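Local coordinates for protein putative rubredoxin reductase (PDB 3FG2) that probably passes electrons from NADH through its bound FAD to a ferredoxin that serves the cytochrome P450 CYP199A2, at residues A[187-192]-A[367-372]; A[341-346]-A[350-355]; A[371-376]-A[397-402]; A[378-381]-A[386-389]. One frame throughout, in Å; residues are numbered along the deposited sequence.

Contact 1. Residues A[187-192]-A[367-372]; sequences SSYFHD and SVNRAA
The two methyls of Val368 are divided between two aromatic rings. CG1 meets Tyr189 at CE2 (3.6 Å), also lying near CZ and the hydroxyl, while CG2 slides past CE1 of Phe190 at 4.0 Å. Tyr189 comes from the opposite direction to the valine, its CG anti to the backbone N (chi1 174°), which sends the ring out from the helix toward the strand. The rings also brace each other: CD2 of Tyr189 stands 3.8 Å above the plane of the Phe190 ring, over its centre. This is a domain interface, with helix 184-196 of the pyridine nucleotide-disulphide oxidoreductase part laid against the end of strand 361-368 in the antiparallel sheet of the C-terminal domain. Beyond the valine, the Asn369 amide lies across the tyrosine, its plane 79° from the ring. Tyr189 OH and Asn369 ND2 are both hydrogen-bonded to Asp327 OD1, and Asn369 OD1 accepts from Lys328 N. Replacing Tyr189 by alanine would probably leave Val368 CG1 without its ring and Asp327 without its phenol partner. Farther out, Phe352 meets the Tyr189 ring edge-to-face, and Leu329 touches Phe190.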
loop_
_atom_site.group_PDB
_atom_site.type_symbol
_atom_site.label_atom_id
_atom_site.label_comp_id
_atom_site.label_asym_id
_atom_site.label_seq_id
_atom_site.Cartn_x
_atom_site.Cartn_y
_atom_site.Cartn_z
ATOM N N SER A 187 -4.672 -17.736 -0.540
ATOM C CA SER A 187 -3.627 -17.980 -1.530
ATOM C C SER A 187 -4.080 -19.068 -2.489
ATOM O O SER A 187 -3.994 -18.920 -3.706
ATOM C CB SER A 187 -2.333 -18.426 -0.857
ATOM O OG SER A 187 -1.895 -17.468 0.081
ATOM N N SER A 188 -4.565 -20.168 -1.924
ATOM C CA SER A 188 -5.036 -21.295 -2.715
ATOM C C SER A 188 -6.071 -20.858 -3.757
ATOM O O SER A 188 -5.924 -21.152 -4.944
ATOM C CB SER A 188 -5.634 -22.357 -1.789
ATOM O OG SER A 188 -6.128 -23.462 -2.523
ATOM N N TYR A 189 -7.109 -20.152 -3.312
ATOM C CA TYR A 189 -8.160 -19.686 -4.217
ATOM C C TYR A 189 -7.586 -18.890 -5.386
ATOM O O TYR A 189 -7.898 -19.148 -6.551
ATOM C CB TYR A 189 -9.172 -18.796 -3.474
ATOM C CG TYR A 189 -10.196 -18.159 -4.396
ATOM C CD1 TYR A 189 -11.254 -18.909 -4.927
ATOM C CD2 TYR A 189 -10.074 -16.825 -4.790
ATOM C CE1 TYR A 189 -12.164 -18.350 -5.834
ATOM C CE2 TYR A 189 -10.980 -16.249 -5.700
ATOM C CZ TYR A 189 -12.020 -17.019 -6.217
ATOM O OH TYR A 189 -12.910 -16.459 -7.113
ATOM N N PHE A 190 -6.750 -17.909 -5.074
ATOM C CA PHE A 190 -6.167 -17.080 -6.112
ATOM C C PHE A 190 -5.157 -17.815 -6.974
ATOM O O PHE A 190 -4.945 -17.451 -8.135
ATOM C CB PHE A 190 -5.571 -15.815 -5.496
ATOM C CG PHE A 190 -6.603 -14.786 -5.169
ATOM C CD1 PHE A 190 -7.014 -14.577 -3.858
ATOM C CD2 PHE A 190 -7.226 -14.066 -6.190
ATOM C CE1 PHE A 190 -8.035 -13.671 -3.569
ATOM C CE2 PHE A 190 -8.250 -13.154 -5.913
ATOM C CZ PHE A 190 -8.655 -12.957 -4.603
ATOM N N HIS A 191 -4.538 -18.851 -6.418
ATOM C CA HIS A 191 -3.593 -19.626 -7.198
ATOM C C HIS A 191 -4.398 -20.338 -8.280
ATOM O O HIS A 191 -3.980 -20.400 -9.432
ATOM C CB HIS A 191 -2.867 -20.658 -6.337
ATOM C CG HIS A 191 -2.151 -21.699 -7.140
ATOM N ND1 HIS A 191 -2.804 -22.758 -7.735
ATOM C CD2 HIS A 191 -0.853 -21.806 -7.506
ATOM C CE1 HIS A 191 -1.939 -23.473 -8.432
ATOM N NE2 HIS A 191 -0.747 -22.915 -8.310
ATOM N N ASP A 192 -5.559 -20.865 -7.900
ATOM C CA ASP A 192 -6.423 -21.568 -8.842
ATOM C C ASP A 192 -6.942 -20.615 -9.926
ATOM O O ASP A 192 -6.829 -20.897 -11.122
ATOM C CB ASP A 192 -7.618 -22.211 -8.118
ATOM C CG ASP A 192 -7.223 -23.405 -7.251
ATOM O OD1 ASP A 192 -6.127 -23.973 -7.451
ATOM O OD2 ASP A 192 -8.025 -23.794 -6.375
ATOM N N SER A 367 -12.508 -11.591 2.847
ATOM C CA SER A 367 -13.660 -11.892 2.005
ATOM C C SER A 367 -13.427 -11.789 0.506
ATOM O O SER A 367 -12.958 -10.769 0.022
ATOM C CB SER A 367 -14.816 -10.965 2.380
ATOM O OG SER A 367 -15.058 -10.986 3.775
ATOM N N VAL A 368 -13.771 -12.845 -0.223
ATOM C CA VAL A 368 -13.631 -12.854 -1.675
ATOM C C VAL A 368 -15.018 -12.680 -2.281
ATOM O O VAL A 368 -15.893 -13.525 -2.090
ATOM C CB VAL A 368 -13.034 -14.180 -2.187
ATOM C CG1 VAL A 368 -13.160 -14.255 -3.704
ATOM C CG2 VAL A 368 -11.582 -14.280 -1.785
ATOM N N ASN A 369 -15.210 -11.584 -3.010
ATOM C CA ASN A 369 -16.498 -11.278 -3.635
ATOM C C ASN A 369 -17.654 -11.496 -2.653
ATOM O O ASN A 369 -18.652 -12.139 -2.986
ATOM C CB ASN A 369 -16.719 -12.153 -4.871
ATOM C CG ASN A 369 -15.561 -12.096 -5.848
ATOM O OD1 ASN A 369 -15.091 -11.012 -6.230
ATOM N ND2 ASN A 369 -15.102 -13.273 -6.276
ATOM N N ARG A 370 -17.516 -10.961 -1.447
ATOM C CA ARG A 370 -18.542 -11.125 -0.422
ATOM C C ARG A 370 -18.544 -9.897 0.482
ATOM O O ARG A 370 -18.132 -9.968 1.639
ATOM C CB ARG A 370 -18.243 -12.377 0.399
ATOM C CG ARG A 370 -19.460 -13.097 0.941
ATOM C CD ARG A 370 -19.034 -14.376 1.635
ATOM N NE ARG A 370 -20.031 -15.431 1.490
ATOM C CZ ARG A 370 -21.104 -15.569 2.260
ATOM N NH1 ARG A 370 -21.336 -14.716 3.252
ATOM N NH2 ARG A 370 -21.945 -16.565 2.035
ATOM N N ALA A 371 -19.010 -8.777 -0.059
ATOM C CA ALA A 371 -19.049 -7.511 0.668
ATOM C C ALA A 371 -19.779 -7.530 2.010
ATOM O O ALA A 371 -19.418 -6.788 2.924
ATOM C CB ALA A 371 -19.646 -6.427 -0.226
ATOM N N ALA A 372 -20.802 -8.364 2.134
ATOM C CA ALA A 372 -21.567 -8.435 3.377
ATOM C C ALA A 372 -20.733 -8.899 4.565
ATOM O O ALA A 372 -20.897 -8.391 5.665
ATOM C CB ALA A 372 -22.788 -9.350 3.200
#

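Contact 2. Residues A[341-346]-A[350-355]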
loop_
_atom_site.group_PDB
_atom_site.type_symbol
_atom_site.label_atom_id
_atom_site.label_comp_id
_atom_site.label_asym_id
_atom_site.label_seq_id
_atom_site.Cartn_x
_atom_site.Cartn_y
_atom_site.Cartn_z
ATOM N N VAL A 341 -8.928 -21.145 11.114
ATOM C CA VAL A 341 -9.620 -20.477 10.014
ATOM C C VAL A 341 -10.896 -21.211 9.629
ATOM O O VAL A 341 -10.885 -22.413 9.394
ATOM C CB VAL A 341 -8.713 -20.363 8.765
ATOM C CG1 VAL A 341 -9.474 -19.686 7.612
ATOM C CG2 VAL A 341 -7.468 -19.572 9.109
ATOM N N VAL A 342 -11.997 -20.471 9.567
ATOM C CA VAL A 342 -13.296 -21.032 9.206
ATOM C C VAL A 342 -13.763 -20.422 7.891
ATOM O O VAL A 342 -13.655 -19.216 7.686
ATOM C CB VAL A 342 -14.364 -20.720 10.281
ATOM C CG1 VAL A 342 -15.727 -21.166 9.797
ATOM C CG2 VAL A 342 -14.012 -21.408 11.592
ATOM N N ILE A 343 -14.283 -21.257 7.003
ATOM C CA ILE A 343 -14.775 -20.773 5.722
ATOM C C ILE A 343 -16.276 -20.523 5.782
ATOM O O ILE A 343 -17.036 -21.382 6.227
ATOM C CB ILE A 343 -14.522 -21.796 4.581
ATOM C CG1 ILE A 343 -13.020 -21.936 4.310
ATOM C CG2 ILE A 343 -15.270 -21.365 3.317
ATOM C CD1 ILE A 343 -12.364 -20.668 3.834
ATOM N N ARG A 344 -16.705 -19.343 5.350
ATOM C CA ARG A 344 -18.128 -19.036 5.309
ATOM C C ARG A 344 -18.430 -18.828 3.838
ATOM O O ARG A 344 -17.725 -18.074 3.160
ATOM C CB ARG A 344 -18.471 -17.759 6.080
ATOM C CG ARG A 344 -19.960 -17.395 6.009
ATOM C CD ARG A 344 -20.280 -16.174 6.859
ATOM N NE ARG A 344 -21.292 -16.471 7.874
ATOM C CZ ARG A 344 -22.595 -16.316 7.697
ATOM N NH1 ARG A 344 -23.050 -15.856 6.543
ATOM N NH2 ARG A 344 -23.444 -16.635 8.663
ATOM N N GLY A 345 -19.471 -19.497 3.349
ATOM C CA GLY A 345 -19.827 -19.371 1.952
ATOM C C GLY A 345 -19.243 -20.530 1.171
ATOM O O GLY A 345 -19.012 -21.601 1.728
ATOM N N SER A 346 -18.978 -20.317 -0.113
ATOM C CA SER A 346 -18.438 -21.380 -0.955
ATOM C C SER A 346 -17.298 -20.954 -1.858
ATOM O O SER A 346 -17.418 -19.990 -2.612
ATOM C CB SER A 346 -19.544 -21.975 -1.824
ATOM O OG SER A 346 -18.984 -22.784 -2.846
ATOM N N ARG A 350 -17.204 -19.105 -5.758
ATOM C CA ARG A 350 -16.408 -17.884 -5.880
ATOM C C ARG A 350 -16.918 -16.729 -5.024
ATOM O O ARG A 350 -16.814 -15.565 -5.405
ATOM C CB ARG A 350 -16.343 -17.425 -7.334
ATOM C CG ARG A 350 -15.648 -18.387 -8.270
ATOM C CD ARG A 350 -15.355 -17.687 -9.580
ATOM N NE ARG A 350 -15.391 -18.603 -10.714
ATOM C CZ ARG A 350 -16.482 -19.248 -11.125
ATOM N NH1 ARG A 350 -17.640 -19.082 -10.494
ATOM N NH2 ARG A 350 -16.418 -20.053 -12.179
ATOM N N SER A 351 -17.489 -17.062 -3.875
ATOM C CA SER A 351 -17.971 -16.061 -2.940
ATOM C C SER A 351 -17.914 -16.708 -1.573
ATOM O O SER A 351 -18.718 -17.587 -1.254
ATOM C CB SER A 351 -19.401 -15.636 -3.245
ATOM O OG SER A 351 -19.824 -14.671 -2.300
ATOM N N PHE A 352 -16.952 -16.278 -0.769
ATOM C CA PHE A 352 -16.785 -16.849 0.554
ATOM C C PHE A 352 -15.862 -15.952 1.357
ATOM O O PHE A 352 -15.275 -15.002 0.827
ATOM C CB PHE A 352 -16.153 -18.236 0.432
ATOM C CG PHE A 352 -14.712 -18.200 0.011
ATOM C CD1 PHE A 352 -13.700 -18.078 0.958
ATOM C CD2 PHE A 352 -14.368 -18.217 -1.336
ATOM C CE1 PHE A 352 -12.373 -17.970 0.572
ATOM C CE2 PHE A 352 -13.039 -18.108 -1.738
ATOM C CZ PHE A 352 -12.039 -17.984 -0.784
ATOM N N SER A 353 -15.722 -16.275 2.634
ATOM C CA SER A 353 -14.856 -15.517 3.518
ATOM C C SER A 353 -14.089 -16.468 4.431
ATOM O O SER A 353 -14.559 -17.563 4.762
ATOM C CB SER A 353 -15.677 -14.538 4.369
ATOM O OG SER A 353 -16.331 -13.570 3.564
ATOM N N ALA A 354 -12.894 -16.054 4.820
ATOM C CA ALA A 354 -12.096 -16.850 5.726
ATOM C C ALA A 354 -12.113 -16.098 7.051
ATOM O O ALA A 354 -11.539 -15.007 7.167
ATOM C CB ALA A 354 -10.675 -16.982 5.206
ATOM N N PHE A 355 -12.805 -16.658 8.041
ATOM C CA PHE A 355 -12.859 -16.031 9.352
ATOM C C PHE A 355 -11.640 -16.532 10.105
ATOM O O PHE A 355 -11.524 -17.713 10.421
ATOM C CB PHE A 355 -14.157 -16.403 10.082
ATOM C CG PHE A 355 -15.352 -15.621 9.622
ATOM C CD1 PHE A 355 -15.705 -15.590 8.275
ATOM C CD2 PHE A 355 -16.127 -14.913 10.534
ATOM C CE1 PHE A 355 -16.809 -14.866 7.844
ATOM C CE2 PHE A 355 -17.238 -14.183 10.114
ATOM C CZ PHE A 355 -17.578 -14.160 8.762
#
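Arg344 lays its aliphatic stem against the ring of Phe355, with CB and CD each 3.8 Å from CE1. The arginine chain runs extended through its first two torsions and bends at the third (chi3 -122°), and its guanidinium plane ends 42° from that of the ring. The two residues are diagonal neighbours on one face of a hairpin: Phe355 pairs with Val342, Arg344 with Ser353. On the face carrying Ile343 and Ala354 the packing is apolar. Val341 CG1 meets Ala354 CB at 3.8 Å, and Ile343 CD1 reaches Phe352 CD1 at 4.1 Å. Phe352 CB is tucked close to Arg344 O. Strands 340-344 and 351-358 form a hairpin at one edge of the C-terminal antiparallel sheet, 340-344 being the outermost strand, and six backbone hydrogen bonds join them here. Phe355 N lies 2.7 Å from Val342 O. Toward the turn the spacing is wider, with Ser351 N 3.2 Å from Ser346 O. There Arg350 and Ser351 both face Ser346, a G1 beta bulge. Gly345, opposite Phe352, has a positive phi of 97°, and a side chain there would collide with Ser351 O. Arg344 keeps its charged end in a buried setting, where NE and NH2 make weak hydrogen bonds to the carbonyls Ala392 O and Phe397 O, and where the carboxylate of Asp373, shared with Arg370, lies near; one side chain thus packs on an aromatic ring with its methylenes and meets two main-chain carbonyls with its head.

Contact 3. Residues A[371-376]-A[397-402]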
loop_
_atom_site.group_PDB
_atom_site.type_symbol
_atom_site.label_atom_id
_atom_site.label_comp_id
_atom_site.label_asym_id
_atom_site.label_seq_id
_atom_site.Cartn_x
_atom_site.Cartn_y
_atom_site.Cartn_z
ATOM N N ALA A 371 -19.010 -8.777 -0.059
ATOM C CA ALA A 371 -19.049 -7.511 0.668
ATOM C C ALA A 371 -19.779 -7.530 2.010
ATOM O O ALA A 371 -19.418 -6.788 2.924
ATOM C CB ALA A 371 -19.646 -6.427 -0.226
ATOM N N ALA A 372 -20.802 -8.364 2.134
ATOM C CA ALA A 372 -21.567 -8.435 3.377
ATOM C C ALA A 372 -20.733 -8.899 4.565
ATOM O O ALA A 372 -20.897 -8.391 5.665
ATOM C CB ALA A 372 -22.788 -9.350 3.200
ATOM N N ASP A 373 -19.847 -9.864 4.352
ATOM C CA ASP A 373 -19.017 -10.351 5.447
ATOM C C ASP A 373 -18.014 -9.277 5.877
ATOM O O ASP A 373 -17.674 -9.163 7.055
ATOM C CB ASP A 373 -18.288 -11.641 5.038
ATOM C CG ASP A 373 -19.229 -12.844 4.947
ATOM O OD1 ASP A 373 -20.420 -12.697 5.279
ATOM O OD2 ASP A 373 -18.781 -13.943 4.549
ATOM N N HIS A 374 -17.556 -8.482 4.917
ATOM C CA HIS A 374 -16.603 -7.414 5.198
ATOM C C HIS A 374 -17.243 -6.327 6.061
ATOM O O HIS A 374 -16.618 -5.805 6.991
ATOM C CB HIS A 374 -16.093 -6.798 3.891
ATOM C CG HIS A 374 -15.033 -5.761 4.088
ATOM N ND1 HIS A 374 -13.793 -6.057 4.614
ATOM C CD2 HIS A 374 -15.035 -4.426 3.852
ATOM C CE1 HIS A 374 -13.077 -4.950 4.695
ATOM N NE2 HIS A 374 -13.807 -3.947 4.240
ATOM N N VAL A 375 -18.488 -5.980 5.749
ATOM C CA VAL A 375 -19.198 -4.956 6.514
ATOM C C VAL A 375 -19.406 -5.458 7.938
ATOM O O VAL A 375 -19.380 -4.683 8.887
ATOM C CB VAL A 375 -20.568 -4.623 5.868
ATOM C CG1 VAL A 375 -21.399 -3.750 6.797
ATOM C CG2 VAL A 375 -20.342 -3.912 4.545
ATOM N N PHE A 376 -19.605 -6.765 8.072
ATOM C CA PHE A 376 -19.793 -7.389 9.376
ATOM C C PHE A 376 -18.537 -7.192 10.221
ATOM O O PHE A 376 -18.610 -6.785 11.379
ATOM C CB PHE A 376 -20.066 -8.886 9.222
ATOM C CG PHE A 376 -20.100 -9.626 10.526
ATOM C CD1 PHE A 376 -21.125 -9.402 11.441
ATOM C CD2 PHE A 376 -19.094 -10.521 10.857
ATOM C CE1 PHE A 376 -21.144 -10.061 12.666
ATOM C CE2 PHE A 376 -19.103 -11.184 12.075
ATOM C CZ PHE A 376 -20.134 -10.953 12.985
ATOM N N PHE A 397 -26.822 -18.355 10.491
ATOM C CA PHE A 397 -26.486 -17.419 11.555
ATOM C C PHE A 397 -26.498 -16.048 10.901
ATOM O O PHE A 397 -25.693 -15.777 10.009
ATOM C CB PHE A 397 -25.096 -17.692 12.129
ATOM C CG PHE A 397 -24.743 -16.802 13.294
ATOM C CD1 PHE A 397 -25.330 -17.000 14.543
ATOM C CD2 PHE A 397 -23.853 -15.742 13.133
ATOM C CE1 PHE A 397 -25.039 -16.156 15.614
ATOM C CE2 PHE A 397 -23.555 -14.889 14.199
ATOM C CZ PHE A 397 -24.149 -15.096 15.442
ATOM N N ASP A 398 -27.413 -15.193 11.349
ATOM C CA ASP A 398 -27.586 -13.852 10.791
ATOM C C ASP A 398 -26.535 -12.842 11.246
ATOM O O ASP A 398 -26.500 -12.442 12.411
ATOM C CB ASP A 398 -28.994 -13.351 11.131
ATOM C CG ASP A 398 -29.274 -11.964 10.596
ATOM O OD1 ASP A 398 -29.130 -11.737 9.373
ATOM O OD2 ASP A 398 -29.654 -11.094 11.407
ATOM N N LEU A 399 -25.688 -12.420 10.311
ATOM C CA LEU A 399 -24.629 -11.467 10.618
ATOM C C LEU A 399 -25.151 -10.059 10.894
ATOM O O LEU A 399 -24.575 -9.336 11.705
ATOM C CB LEU A 399 -23.595 -11.435 9.483
ATOM C CG LEU A 399 -22.878 -12.764 9.175
ATOM C CD1 LEU A 399 -21.931 -12.576 8.000
ATOM C CD2 LEU A 399 -22.109 -13.248 10.396
ATOM N N LYS A 400 -26.236 -9.664 10.233
ATOM C CA LYS A 400 -26.794 -8.332 10.459
ATOM C C LYS A 400 -27.273 -8.194 11.900
ATOM O O LYS A 400 -26.962 -7.210 12.575
ATOM C CB LYS A 400 -27.970 -8.049 9.521
ATOM C CG LYS A 400 -27.625 -8.002 8.049
ATOM C CD LYS A 400 -28.831 -7.524 7.255
ATOM C CE LYS A 400 -28.976 -8.285 5.956
ATOM N NZ LYS A 400 -29.236 -9.737 6.197
ATOM N N LYS A 401 -28.035 -9.174 12.371
ATOM C CA LYS A 401 -28.531 -9.119 13.735
ATOM C C LYS A 401 -27.365 -9.147 14.710
ATOM O O LYS A 401 -27.374 -8.449 15.722
ATOM C CB LYS A 401 -29.466 -10.292 14.038
ATOM C CG LYS A 401 -30.017 -10.255 15.464
ATOM C CD LYS A 401 -30.946 -11.421 15.763
ATOM C CE LYS A 401 -31.496 -11.327 17.176
ATOM N NZ LYS A 401 -32.399 -12.471 17.488
ATOM N N ALA A 402 -26.358 -9.954 14.396
ATOM C CA ALA A 402 -25.196 -10.069 15.262
ATOM C C ALA A 402 -24.425 -8.756 15.380
ATOM O O ALA A 402 -23.815 -8.481 16.412
ATOM C CB ALA A 402 -24.276 -11.166 14.749
#
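Helix 399-403, the last of the chain, rests by Leu399 and Ala402 on Phe376 of helix 371-380, a helix-to-helix contact within the C-terminal reductase domain. Leu399 CD2 points almost straight down on the phenylalanine in a CH-pi contact, 3.8 Å from the ring centroid and only 3° off the normal. Leu399 CB meets CD1 of the same ring at 3.8 Å, and Leu399 O lies 3.5 Å from that carbon. One turn later Ala402 CB approaches Phe376 CE1 at 3.9 Å, so residues three apart on the short helix share one ring. Phe376 CG lies anti to the backbone N (chi1 173°), which carries the ring out from its helix until it crosses the leucine at about a right angle. Trimming the ring to an alanine here would probably open a gap beneath Leu399 CD2 and leave that branch free to turn. The other leucine methyl, CD1, is pressed close to Asp373 OD1 at 3.1 Å. That carboxylate has firmer partners elsewhere: its OD2 is gripped by Arg370 NH1 in a salt bridge and by Ser353 OG in a hydrogen bond, which would hold it in place beside the methyl. Asp398 is the N-cap of helix 399-403, its side chain accepting from Lys401 N, although the position of OD2 is somewhat uncertain. Beneath the helices lies the antiparallel sheet: Phe376 touches Ile365 and Asp373 touches Ser367 on strand 361-368, while Leu399 also leans on Arg344 of strand 340-344.

Contact 4. Residues A[378-381]-A[386-389]; sequences RKIL and SVTP
Ser386 uses its OG in a hydrogen bond with the backbone N of Leu362, at the start of strand 361-368, while its main chain takes the tip of Ile380. Ile380 CD1 comes to 3.6 Å from both CA and C of Ser386, and CG1 lies 4.0 Å from the serine N. The serine CB points away from the isoleucine, which explains why the methyl meets backbone rather than side chain. Ile380 reaches across as an extended chain: CG1 is anti to the backbone N (chi1 -176°) and the next torsion is also near straight (chi2 -169°), putting CD1 at the far end. The same methyl touches CG2 of Val387 at 4.1 Å. No hydrogen bond joins the two segments, which bury only about 99 Å² between them, so the meeting is apolar. It closes a short chain reversal in the C-terminal reductase domain: after helix 371-380 the chain turns back, and 386-389 runs as a loop into helix 389-393. Val387 O is hydrogen-bonded to Tyr357 OH, on strand 351-358, and Thr388 OG1, at the N-cap of the following helix, to Gln391 N, a cap that would help fix where the helix begins. Ile380 and Val387 are both buried; the valine side chain also touches Phe376 and Phe397, and the isoleucine also touches Lys385.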
loop_
_atom_site.group_PDB
_atom_site.type_symbol
_atom_site.label_atom_id
_atom_site.label_comp_id
_atom_site.label_asym_id
_atom_site.label_seq_id
_atom_site.Cartn_x
_atom_site.Cartn_y
_atom_site.Cartn_z
ATOM N N ARG A 378 -16.009 -4.978 9.705
ATOM C CA ARG A 378 -15.749 -3.551 9.898
ATOM C C ARG A 378 -16.542 -2.965 11.058
ATOM O O ARG A 378 -16.132 -1.979 11.656
ATOM C CB ARG A 378 -16.062 -2.769 8.610
ATOM C CG ARG A 378 -15.092 -3.035 7.443
ATOM C CD ARG A 378 -13.834 -2.153 7.508
ATOM N NE ARG A 378 -14.131 -0.757 7.192
ATOM C CZ ARG A 378 -14.335 -0.283 5.963
ATOM N NH1 ARG A 378 -14.268 -1.088 4.912
ATOM N NH2 ARG A 378 -14.629 0.997 5.784
ATOM N N LYS A 379 -17.672 -3.578 11.382
ATOM C CA LYS A 379 -18.507 -3.093 12.473
ATOM C C LYS A 379 -18.191 -3.777 13.806
ATOM O O LYS A 379 -18.091 -3.123 14.842
ATOM C CB LYS A 379 -19.987 -3.304 12.121
ATOM C CG LYS A 379 -20.974 -3.144 13.282
ATOM C CD LYS A 379 -20.967 -1.736 13.874
ATOM C CE LYS A 379 -21.951 -1.608 15.048
ATOM N NZ LYS A 379 -23.372 -1.880 14.662
ATOM N N ILE A 380 -18.023 -5.092 13.764
ATOM C CA ILE A 380 -17.758 -5.879 14.962
ATOM C C ILE A 380 -16.320 -5.819 15.497
ATOM O O ILE A 380 -16.107 -5.672 16.702
ATOM C CB ILE A 380 -18.138 -7.365 14.715
ATOM C CG1 ILE A 380 -17.969 -8.180 15.992
ATOM C CG2 ILE A 380 -17.253 -7.957 13.630
ATOM C CD1 ILE A 380 -18.070 -9.680 15.766
ATOM N N LEU A 381 -15.332 -5.925 14.616
ATOM C CA LEU A 381 -13.946 -5.915 15.068
ATOM C C LEU A 381 -13.507 -4.658 15.814
ATOM O O LEU A 381 -12.804 -4.749 16.812
ATOM C CB LEU A 381 -13.009 -6.195 13.891
ATOM C CG LEU A 381 -13.185 -7.618 13.345
ATOM C CD1 LEU A 381 -12.440 -7.775 12.027
ATOM C CD2 LEU A 381 -12.688 -8.627 14.386
ATOM N N SER A 386 -16.747 -10.526 19.000
ATOM C CA SER A 386 -16.420 -11.685 18.193
ATOM C C SER A 386 -17.625 -12.546 17.878
ATOM O O SER A 386 -18.729 -12.297 18.357
ATOM C CB SER A 386 -15.372 -12.524 18.923
ATOM O OG SER A 386 -14.882 -13.588 18.123
ATOM N N VAL A 387 -17.396 -13.554 17.046
ATOM C CA VAL A 387 -18.416 -14.514 16.668
ATOM C C VAL A 387 -17.684 -15.837 16.698
ATOM O O VAL A 387 -16.525 -15.905 16.293
ATOM C CB VAL A 387 -18.973 -14.227 15.257
ATOM C CG1 VAL A 387 -19.491 -15.495 14.628
ATOM C CG2 VAL A 387 -20.118 -13.222 15.360
ATOM N N THR A 388 -18.333 -16.887 17.184
ATOM C CA THR A 388 -17.666 -18.179 17.265
ATOM C C THR A 388 -17.433 -18.781 15.888
ATOM O O THR A 388 -18.127 -18.442 14.932
ATOM C CB THR A 388 -18.476 -19.185 18.106
ATOM O OG1 THR A 388 -19.571 -19.689 17.329
ATOM C CG2 THR A 388 -19.000 -18.513 19.377
ATOM N N PRO A 389 -16.437 -19.676 15.772
ATOM C CA PRO A 389 -16.089 -20.353 14.516
ATOM C C PRO A 389 -17.294 -21.133 14.016
ATOM O O PRO A 389 -17.510 -21.277 12.813
ATOM C CB PRO A 389 -14.950 -21.285 14.928
ATOM C CG PRO A 389 -14.298 -20.545 16.058
ATOM C CD PRO A 389 -15.488 -20.040 16.842
#

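How the contacts relate
All four contacts lie on the same side of the chain's centre. Contact 1 ties the C-terminal sheet to the nucleotide-binding part and has the side chain of Phe190 about 12 Å from FAD; contacts 2, 3 and 4 lie away from the annotated sites. Contacts 1 and 2 meet on neighbouring strands, where Val368 N is 2.8 Å from Phe352 O, a probable hydrogen bond. Contact 3 continues from contact 1 along helix 371-380, which contact 4 also uses. Contacts 3 and 4, with centres 9 Å apart, join where Phe376 CZ meets Val387 CG2 at 3.3 Å. Val342 CG2 and Pro389 CB, 3.5 Å apart, connect contacts 2 and 4.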